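Local atomic coordinates of family 88 glycosyl hydrolase (Bacteroides thetaiotaomicron, PDB entry 5NOA), a protein that probably acts on complex plant glycans, as a lyase removing rhamnose caps from arabinogalactan proteins, although its family is generally assigned glycoside hydrolase activity. Residues A[144-157]-A[180-192]. Numbering follows the deposited sequence.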
ATOM      1  N   MET A 144       0.576  19.648   0.214  1.00  8.10           N
ATOM      2  CA  MET A 144       0.445  19.149   1.584  1.00  8.37           C
ATOM      3  C   MET A 144       0.509  20.260   2.628  1.00  7.87           C
ATOM      4  O   MET A 144      -0.192  20.216   3.627  1.00  8.72           O
ATOM      5  CB  MET A 144       1.496  18.073   1.891  1.00  9.67           C
ATOM      6  CG  MET A 144       1.458  16.837   0.996  1.00 10.34           C
ATOM      7  SD  MET A 144      -0.191  16.168   0.614  1.00  9.78           S
ATOM      8  CE  MET A 144      -0.788  15.709   2.237  1.00 11.67           C
ATOM      9  N   GLU A 145       1.335  21.270   2.373  1.00  8.19           N
ATOM     10  CA  GLU A 145       1.431  22.403   3.284  1.00  9.20           C
ATOM     11  C   GLU A 145       0.144  23.235   3.290  1.00  8.75           C
ATOM     12  O   GLU A 145      -0.276  23.686   4.354  1.00 10.96           O
ATOM     13  CB  GLU A 145       2.715  23.182   3.052  1.00 10.37           C
ATOM     14  CG  GLU A 145       3.920  22.300   3.415  1.00 11.74           C
ATOM     15  CD  GLU A 145       5.284  22.693   2.866  1.00 12.46           C
ATOM     16  OE1 GLU A 145       5.458  23.854   2.406  1.00 14.58           O
ATOM     17  OE2 GLU A 145       6.215  21.822   2.895  1.00 12.65           O
ATOM     18  N   TYR A 146      -0.520  23.402   2.137  1.00  8.73           N
ATOM     19  CA  TYR A 146      -1.834  24.016   2.152  1.00  7.78           C
ATOM     20  C   TYR A 146      -2.819  23.145   2.941  1.00  8.50           C
ATOM     21  O   TYR A 146      -3.543  23.615   3.820  1.00  9.35           O
ATOM     22  CB  TYR A 146      -2.371  24.242   0.735  1.00  9.31           C
ATOM     23  CG  TYR A 146      -3.798  24.744   0.788  1.00 10.33           C
ATOM     24  CD1 TYR A 146      -4.074  26.060   1.172  1.00 12.15           C
ATOM     25  CD2 TYR A 146      -4.870  23.902   0.518  1.00 10.63           C
ATOM     26  CE1 TYR A 146      -5.383  26.493   1.293  1.00 13.82           C
ATOM     27  CE2 TYR A 146      -6.170  24.346   0.605  1.00 11.86           C
ATOM     28  CZ  TYR A 146      -6.434  25.633   0.995  1.00 13.00           C
ATOM     29  OH  TYR A 146      -7.730  26.078   1.093  1.00 15.65           O
ATOM     30  N   GLN A 147      -2.853  21.853   2.653  1.00  8.53           N
ATOM     31  CA  GLN A 147      -3.748  20.958   3.375  1.00  8.09           C
ATOM     32  C   GLN A 147      -3.560  21.069   4.880  1.00  8.36           C
ATOM     33  O   GLN A 147      -4.525  21.183   5.634  1.00  8.46           O
ATOM     34  CB  GLN A 147      -3.542  19.533   2.911  1.00  7.83           C
ATOM     35  CG  GLN A 147      -4.485  18.522   3.510  1.00  8.03           C
ATOM     36  CD  GLN A 147      -4.367  17.189   2.829  1.00  8.31           C
ATOM     37  OE1 GLN A 147      -4.236  17.120   1.612  1.00 10.21           O
ATOM     38  NE2 GLN A 147      -4.459  16.128   3.615  1.00  8.65           N
ATOM     39  N   MET A 148      -2.310  21.053   5.330  1.00  8.43           N
ATOM     40  CA  MET A 148      -2.036  21.101   6.765  1.00  8.55           C
ATOM     41  C   MET A 148      -2.439  22.436   7.408  1.00 10.00           C
ATOM     42  O   MET A 148      -2.680  22.490   8.604  1.00 11.76           O
ATOM     43  CB  MET A 148      -0.568  20.796   7.061  1.00 10.62           C
ATOM     44  CG  MET A 148      -0.190  19.370   6.715  1.00 10.40           C
ATOM     45  SD  MET A 148       1.487  18.942   7.219  1.00 11.67           S
ATOM     46  CE  MET A 148       2.500  20.009   6.210  1.00 12.29           C
ATOM     47  N   SER A 149      -2.538  23.488   6.604  1.00  9.37           N
ATOM     48  CA  SER A 149      -2.968  24.795   7.085  1.00 10.35           C
ATOM     49  C   SER A 149      -4.443  24.890   7.295  1.00 10.03           C
ATOM     50  O   SER A 149      -4.925  25.787   7.986  1.00 11.98           O
ATOM     51  CB  SER A 149      -2.531  25.910   6.118  1.00 11.68           C
ATOM     52  OG  SER A 149      -3.339  26.051   4.969  1.00 11.18           O
ATOM     53  N   THR A 150      -5.205  23.997   6.689  1.00 10.11           N
ATOM     54  CA  THR A 150      -6.670  24.010   6.835  1.00  9.35           C
ATOM     55  C   THR A 150      -7.036  23.409   8.206  1.00 10.10           C
ATOM     56  O   THR A 150      -6.254  22.657   8.772  1.00 10.91           O
ATOM     57  CB  THR A 150      -7.375  23.220   5.717  1.00  9.88           C
ATOM     58  OG1 THR A 150      -7.133  21.821   5.861  1.00  9.79           O
ATOM     59  CG2 THR A 150      -6.966  23.716   4.358  1.00 10.20           C
ATOM     60  N   PRO A 151      -8.239  23.740   8.715  1.00 10.72           N
ATOM     61  CA  PRO A 151      -8.629  23.155  10.005  1.00 11.12           C
ATOM     62  C   PRO A 151      -9.102  21.726   9.922  1.00 10.58           C
ATOM     63  O   PRO A 151      -9.205  21.074  10.955  1.00 14.15           O
ATOM     64  CB  PRO A 151      -9.776  24.061  10.497  1.00 13.96           C
ATOM     65  CG  PRO A 151     -10.166  24.904   9.366  1.00 15.90           C
ATOM     66  CD  PRO A 151      -9.139  24.825   8.288  1.00 11.46           C
ATOM     67  N   ASN A 152      -9.455  21.246   8.733  1.00 10.57           N
ATOM     68  CA  ASN A 152     -10.186  20.000   8.625  1.00 10.68           C
ATOM     69  C   ASN A 152      -9.309  18.839   9.113  1.00 10.39           C
ATOM     70  O   ASN A 152      -8.111  18.796   8.841  1.00 11.39           O
ATOM     71  CB  ASN A 152     -10.565  19.724   7.159  1.00 11.05           C
ATOM     72  CG  ASN A 152     -11.178  20.891   6.441  1.00 14.74           C
ATOM     73  OD1 ASN A 152     -10.652  22.002   6.447  1.00 15.13           O
ATOM     74  ND2 ASN A 152     -12.222  20.601   5.700  1.00 21.86           N
ATOM     75  N   ASN A 153      -9.921  17.861   9.764  1.00  9.03           N
ATOM     76  CA  ASN A 153      -9.197  16.662  10.214  1.00  9.15           C
ATOM     77  C   ASN A 153      -9.584  15.389   9.457  1.00  8.39           C
ATOM     78  O   ASN A 153      -9.105  14.329   9.809  1.00  8.90           O
ATOM     79  CB  ASN A 153      -9.371  16.433  11.732  1.00 10.76           C
ATOM     80  CG  ASN A 153     -10.735  15.903  12.095  1.00 10.79           C
ATOM     81  OD1 ASN A 153     -11.703  16.126  11.385  1.00 13.09           O
ATOM     82  ND2 ASN A 153     -10.829  15.203  13.218  1.00 13.14           N
ATOM     83  N   ASP A 154     -10.447  15.519   8.449  1.00  8.71           N
ATOM     84  CA  ASP A 154     -11.178  14.365   7.908  1.00  8.67           C
ATOM     85  C   ASP A 154     -10.749  14.014   6.465  1.00  7.62           C
ATOM     86  O   ASP A 154     -11.535  13.447   5.696  1.00  8.25           O
ATOM     87  CB  ASP A 154     -12.688  14.601   7.977  1.00 10.31           C
ATOM     88  CG  ASP A 154     -13.147  15.799   7.193  1.00 12.06           C
ATOM     89  OD1 ASP A 154     -12.334  16.612   6.745  1.00 13.02           O
ATOM     90  OD2 ASP A 154     -14.378  15.945   7.103  1.00 17.49           O
ATOM     91  N   TYR A 155      -9.511  14.328   6.136  1.00  7.18           N
ATOM     92  CA  TYR A 155      -8.978  14.035   4.813  1.00  7.36           C
ATOM     93  C   TYR A 155      -8.879  12.543   4.513  1.00  6.91           C
ATOM     94  O   TYR A 155      -8.922  12.181   3.347  1.00  7.23           O
ATOM     95  CB  TYR A 155      -7.607  14.706   4.604  1.00  7.87           C
ATOM     96  CG  TYR A 155      -7.735  16.209   4.472  1.00  7.52           C
ATOM     97  CD1 TYR A 155      -8.221  16.748   3.296  1.00  7.91           C
ATOM     98  CD2 TYR A 155      -7.449  17.077   5.529  1.00  8.22           C
ATOM     99  CE1 TYR A 155      -8.426  18.107   3.170  1.00  8.86           C
ATOM    100  CE2 TYR A 155      -7.614  18.452   5.370  1.00  8.20           C
ATOM    101  CZ  TYR A 155      -8.107  18.951   4.196  1.00  8.43           C
ATOM    102  OH  TYR A 155      -8.324  20.296   3.997  1.00 10.00           O
ATOM    103  N   TRP A 156      -8.655  11.714   5.533  1.00  6.95           N
ATOM    104  CA  TRP A 156      -8.427  10.266   5.342  1.00  6.80           C
ATOM    105  C   TRP A 156      -9.677   9.521   5.801  1.00  6.70           C
ATOM    106  O   TRP A 156      -9.769   8.988   6.920  1.00  8.93           O
ATOM    107  CB  TRP A 156      -7.172   9.786   6.049  1.00  7.36           C
ATOM    108  CG  TRP A 156      -5.924  10.467   5.576  1.00  6.93           C
ATOM    109  CD1 TRP A 156      -5.784  11.255   4.458  1.00  7.69           C
ATOM    110  CD2 TRP A 156      -4.643  10.488   6.238  1.00  7.39           C
ATOM    111  NE1 TRP A 156      -4.509  11.765   4.407  1.00  7.44           N
ATOM    112  CE2 TRP A 156      -3.786  11.296   5.471  1.00  6.86           C
ATOM    113  CE3 TRP A 156      -4.125   9.894   7.416  1.00  7.42           C
ATOM    114  CZ2 TRP A 156      -2.461  11.538   5.851  1.00  7.44           C
ATOM    115  CZ3 TRP A 156      -2.864  10.133   7.768  1.00  8.31           C
ATOM    116  CH2 TRP A 156      -2.031  10.937   7.002  1.00  8.66           C
ATOM    117  N   TRP A 157     -10.670   9.511   4.912  1.00  6.89           N
ATOM    118  CA  TRP A 157     -12.008   9.011   5.184  1.00  6.90           C
ATOM    119  C   TRP A 157     -12.285   7.614   4.621  1.00  7.12           C
ATOM    120  O   TRP A 157     -13.397   7.108   4.740  1.00  8.47           O
ATOM    121  CB  TRP A 157     -13.086  10.019   4.703  1.00  7.33           C
ATOM    122  CG  TRP A 157     -12.893  10.416   3.279  1.00  7.25           C
ATOM    123  CD1 TRP A 157     -12.218  11.518   2.815  1.00  8.25           C
ATOM    124  CD2 TRP A 157     -13.361   9.724   2.107  1.00  7.23           C
ATOM    125  NE1 TRP A 157     -12.199  11.515   1.457  1.00  8.53           N
ATOM    126  CE2 TRP A 157     -12.922  10.456   0.992  1.00  8.04           C
ATOM    127  CE3 TRP A 157     -14.142   8.579   1.893  1.00  7.96           C
ATOM    128  CZ2 TRP A 157     -13.187  10.063  -0.297  1.00  9.54           C
ATOM    129  CZ3 TRP A 157     -14.417   8.222   0.625  1.00  9.16           C
ATOM    130  CH2 TRP A 157     -13.933   8.938  -0.461  1.00 10.11           C
ATOM    131  N   LEU A 180       5.405  19.888  11.422  1.00 10.20           N
ATOM    132  CA  LEU A 180       3.985  19.856  11.172  1.00 10.22           C
ATOM    133  C   LEU A 180       3.569  18.593  10.415  1.00  9.26           C
ATOM    134  O   LEU A 180       2.487  18.086  10.655  1.00  9.50           O
ATOM    135  CB  LEU A 180       3.532  21.129  10.455  1.00 10.10           C
ATOM    136  CG  LEU A 180       2.034  21.298  10.307  1.00 13.00           C
ATOM    137  CD1 LEU A 180       1.342  21.448  11.667  1.00 15.50           C
ATOM    138  CD2 LEU A 180       1.754  22.506   9.431  1.00 15.90           C
ATOM    139  N   TYR A 181       4.421  18.098   9.513  1.00  8.60           N
ATOM    140  CA  TYR A 181       4.093  16.837   8.810  1.00  8.77           C
ATOM    141  C   TYR A 181       3.796  15.696   9.770  1.00  8.20           C
ATOM    142  O   TYR A 181       2.900  14.899   9.519  1.00  8.90           O
ATOM    143  CB  TYR A 181       5.219  16.438   7.852  1.00  9.10           C
ATOM    144  CG  TYR A 181       5.262  17.221   6.566  1.00  8.97           C
ATOM    145  CD1 TYR A 181       4.355  16.956   5.561  1.00  9.07           C
ATOM    146  CD2 TYR A 181       6.209  18.226   6.341  1.00  9.46           C
ATOM    147  CE1 TYR A 181       4.377  17.672   4.373  1.00  9.74           C
ATOM    148  CE2 TYR A 181       6.220  18.937   5.163  1.00  9.89           C
ATOM    149  CZ  TYR A 181       5.304  18.645   4.183  1.00  9.50           C
ATOM    150  OH  TYR A 181       5.304  19.312   2.988  1.00 11.38           O
ATOM    151  N   LEU A 182       4.562  15.617  10.852  1.00  8.50           N
ATOM    152  CA  LEU A 182       4.374  14.523  11.796  1.00  9.22           C
ATOM    153  C   LEU A 182       3.221  14.742  12.756  1.00  9.00           C
ATOM    154  O   LEU A 182       2.570  13.792  13.188  1.00 10.69           O
ATOM    155  CB  LEU A 182       5.696  14.196  12.511  1.00 10.16           C
ATOM    156  CG  LEU A 182       6.868  13.875  11.580  1.00 11.48           C
ATOM    157  CD1 LEU A 182       8.109  13.530  12.408  1.00 12.89           C
ATOM    158  CD2 LEU A 182       6.535  12.776  10.598  1.00 12.55           C
ATOM    159  N   GLU A 183       2.935  16.000  13.052  1.00  9.34           N
ATOM    160  CA  GLU A 183       1.754  16.320  13.826  1.00  9.73           C
ATOM    161  C   GLU A 183       0.467  16.000  13.065  1.00  8.59           C
ATOM    162  O   GLU A 183      -0.488  15.403  13.599  1.00  9.06           O
ATOM    163  CB  GLU A 183       1.764  17.779  14.235  1.00 12.52           C
ATOM    164  CG  GLU A 183       0.528  18.263  14.957  1.00 18.72           C
ATOM    165  CD  GLU A 183       0.170  17.474  16.197  1.00 23.12           C
ATOM    166  OE1 GLU A 183       1.100  17.086  16.990  1.00 22.92           O
ATOM    167  OE2 GLU A 183      -1.079  17.267  16.366  1.00 29.91           O
ATOM    168  N   LYS A 184       0.441  16.388  11.808  1.00  8.50           N
ATOM    169  CA  LYS A 184      -0.725  16.135  10.962  1.00  9.09           C
ATOM    170  C   LYS A 184      -0.874  14.678  10.563  1.00  8.35           C
ATOM    171  O   LYS A 184      -2.009  14.217  10.417  1.00  9.30           O
ATOM    172  CB  LYS A 184      -0.708  17.107   9.781  1.00  9.96           C
ATOM    173  CG  LYS A 184      -0.984  18.551  10.212  1.00 10.28           C
ATOM    174  CD  LYS A 184      -2.463  18.788  10.467  1.00 11.12           C
ATOM    175  CE  LYS A 184      -2.751  20.196  10.955  1.00 12.41           C
ATOM    176  NZ  LYS A 184      -4.208  20.414  11.109  1.00 13.69           N
ATOM    177  N   LEU A 185       0.235  13.954  10.399  1.00  8.17           N
ATOM    178  CA  LEU A 185       0.125  12.494  10.236  1.00  8.65           C
ATOM    179  C   LEU A 185      -0.718  11.935  11.374  1.00  8.36           C
ATOM    180  O   LEU A 185      -1.650  11.146  11.170  1.00  8.26           O
ATOM    181  CB  LEU A 185       1.538  11.895  10.259  1.00  9.04           C
ATOM    182  CG  LEU A 185       1.628  10.366  10.379  1.00  9.11           C
ATOM    183  CD1 LEU A 185       0.963   9.682   9.233  1.00  9.64           C
ATOM    184  CD2 LEU A 185       3.078   9.988  10.512  1.00  9.78           C
ATOM    185  N   HIS A 186      -0.391  12.350  12.614  1.00  8.24           N
ATOM    186  CA  HIS A 186      -1.133  11.830  13.759  1.00  8.50           C
ATOM    187  C   HIS A 186      -2.596  12.271  13.746  1.00  8.00           C
ATOM    188  O   HIS A 186      -3.493  11.455  13.981  1.00  9.07           O
ATOM    189  CB  HIS A 186      -0.470  12.269  15.033  1.00  9.77           C
ATOM    190  CG  HIS A 186      -1.108  11.700  16.230  1.00 11.37           C
ATOM    191  ND1 HIS A 186      -1.976  12.419  17.006  1.00 14.51           N
ATOM    192  CD2 HIS A 186      -1.078  10.451  16.749  1.00 12.99           C
ATOM    193  CE1 HIS A 186      -2.430  11.654  17.983  1.00 16.59           C
ATOM    194  NE2 HIS A 186      -1.908  10.447  17.842  1.00 15.41           N
ATOM    195  N   GLU A 187      -2.834  13.558  13.481  1.00  8.05           N
ATOM    196  CA  GLU A 187      -4.195  14.067  13.516  1.00  8.15           C
ATOM    197  C   GLU A 187      -5.068  13.372  12.462  1.00  7.30           C
ATOM    198  O   GLU A 187      -6.195  12.934  12.746  1.00  8.28           O
ATOM    199  CB  GLU A 187      -4.179  15.568  13.286  1.00  9.75           C
ATOM    200  CG  GLU A 187      -5.567  16.157  13.337  1.00 12.96           C
ATOM    201  CD  GLU A 187      -5.613  17.646  13.244  1.00 16.37           C
ATOM    202  OE1 GLU A 187      -4.588  18.298  13.015  1.00 16.68           O
ATOM    203  OE2 GLU A 187      -6.763  18.144  13.384  1.00 22.55           O
ATOM    204  N   TYR A 188      -4.542  13.230  11.259  1.00  7.07           N
ATOM    205  CA  TYR A 188      -5.324  12.623  10.185  1.00  7.03           C
ATOM    206  C   TYR A 188      -5.539  11.125  10.414  1.00  6.36           C
ATOM    207  O   TYR A 188      -6.617  10.601  10.108  1.00  7.10           O
ATOM    208  CB  TYR A 188      -4.706  12.901   8.813  1.00  7.10           C
ATOM    209  CG  TYR A 188      -4.603  14.367   8.411  1.00  7.49           C
ATOM    210  CD1 TYR A 188      -5.411  15.354   8.948  1.00  7.62           C
ATOM    211  CD2 TYR A 188      -3.636  14.743   7.488  1.00  7.85           C
ATOM    212  CE1 TYR A 188      -5.287  16.683   8.514  1.00  8.48           C
ATOM    213  CE2 TYR A 188      -3.476  16.037   7.099  1.00  7.91           C
ATOM    214  CZ  TYR A 188      -4.320  17.015   7.610  1.00  7.79           C
ATOM    215  OH  TYR A 188      -4.143  18.300   7.169  1.00  8.72           O
ATOM    216  N   LEU A 189      -4.536  10.423  10.926  1.00  7.03           N
ATOM    217  CA  LEU A 189      -4.702   9.003  11.211  1.00  7.87           C
ATOM    218  C   LEU A 189      -5.644   8.806  12.386  1.00  7.18           C
ATOM    219  O   LEU A 189      -6.466   7.894  12.376  1.00  8.34           O
ATOM    220  CB  LEU A 189      -3.368   8.370  11.503  1.00  8.04           C
ATOM    221  CG  LEU A 189      -3.411   6.903  11.944  1.00  9.32           C
ATOM    222  CD1 LEU A 189      -4.052   6.031  10.909  1.00  9.83           C
ATOM    223  CD2 LEU A 189      -2.025   6.398  12.243  1.00 10.25           C
ATOM    224  N   ALA A 190      -5.567   9.677  13.394  1.00  8.11           N
ATOM    225  CA  ALA A 190      -6.459   9.544  14.529  1.00  8.91           C
ATOM    226  C   ALA A 190      -7.908   9.637  14.064  1.00  8.22           C
ATOM    227  O   ALA A 190      -8.786   8.886  14.558  1.00  9.81           O
ATOM    228  CB  ALA A 190      -6.131  10.592  15.596  1.00  9.48           C
ATOM    229  N   TYR A 191      -8.200  10.531  13.118  1.00  7.89           N
ATOM    230  CA  TYR A 191      -9.544  10.606  12.556  1.00  7.87           C
ATOM    231  C   TYR A 191      -9.957   9.320  11.887  1.00  8.11           C
ATOM    232  O   TYR A 191     -10.982   8.744  12.184  1.00  8.32           O
ATOM    233  CB  TYR A 191      -9.632  11.723  11.519  1.00  7.97           C
ATOM    234  CG  TYR A 191     -10.948  11.713  10.822  1.00  8.26           C
ATOM    235  CD1 TYR A 191     -12.049  12.251  11.447  1.00  9.78           C
ATOM    236  CD2 TYR A 191     -11.118  11.107   9.578  1.00  9.32           C
ATOM    237  CE1 TYR A 191     -13.300  12.216  10.868  1.00 10.70           C
ATOM    238  CE2 TYR A 191     -12.350  11.069   8.979  1.00  9.78           C
ATOM    239  CZ  TYR A 191     -13.436  11.617   9.639  1.00 10.68           C
ATOM    240  OH  TYR A 191     -14.662  11.565   9.052  1.00 13.72           O
ATOM    241  N   ALA A 192      -9.099   8.815  10.994  1.00  7.31           N
ATOM    242  CA  ALA A 192      -9.412   7.590  10.272  1.00  7.38           C
ATOM    243  C   ALA A 192      -9.656   6.425  11.245  1.00  7.95           C
ATOM    244  O   ALA A 192     -10.580   5.626  11.060  1.00  9.06           O
ATOM    245  CB  ALA A 192      -8.280   7.248   9.307  1.00  7.97           C
TER
HETATM  246  O   HOH W   1      -5.670  20.019   8.583  1.00 10.98           O
HETATM  247  O   HOH W   2      -4.785  23.207  11.239  1.00 29.37           O
HETATM  248  O   HOH W   3      -6.961  20.649  12.490  1.00 25.34           O
HETATM  249  O   HOH W   4      -8.117  12.270   8.264  1.00  9.03           O
HETATM  250  O   HOH W   5      -8.118  13.954  14.505  1.00 17.21           O
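Y188 sits at the apolar centre, between W156 and Y155. Its CB lies over one face of W156, 3.4 Å from W156 CE3. Its ring turns an edge to that face, planes at 71°. The edge of Y155 meets the face of Y188 in an offset edge-to-face pair. W156 reaches L185 and, on helix 160-176, L162, V165 and M166.

M148 is a knob set among L180, Y181, K184 and Y188. A bend at chi3 (-65°) puts its CE over the centre of the Y181 ring. SD lies obliquely to that ring, a Met-aromatic contact. Y181 OH donates to E145 OE2 at 2.7 Å, on the anti side and tilted 21° out of the carboxylate plane. An alanine replacing Y181 would probably open a gap under M148 CE and leave E145 OE2 with its R141 salt bridge but no hydroxyl donor.

At the outer edge, K184 NZ forms a salt bridge with E187 OE1 (2.9 Å) within its own helix and donates to a water that donates to T150 O. Further along, a water accepts from W156 N and donates to N153 O and Y188 O. Helix 135-149, its following loop and helix 180-196 pack together, consistent with the (alpha/alpha)6 barrel of family 88.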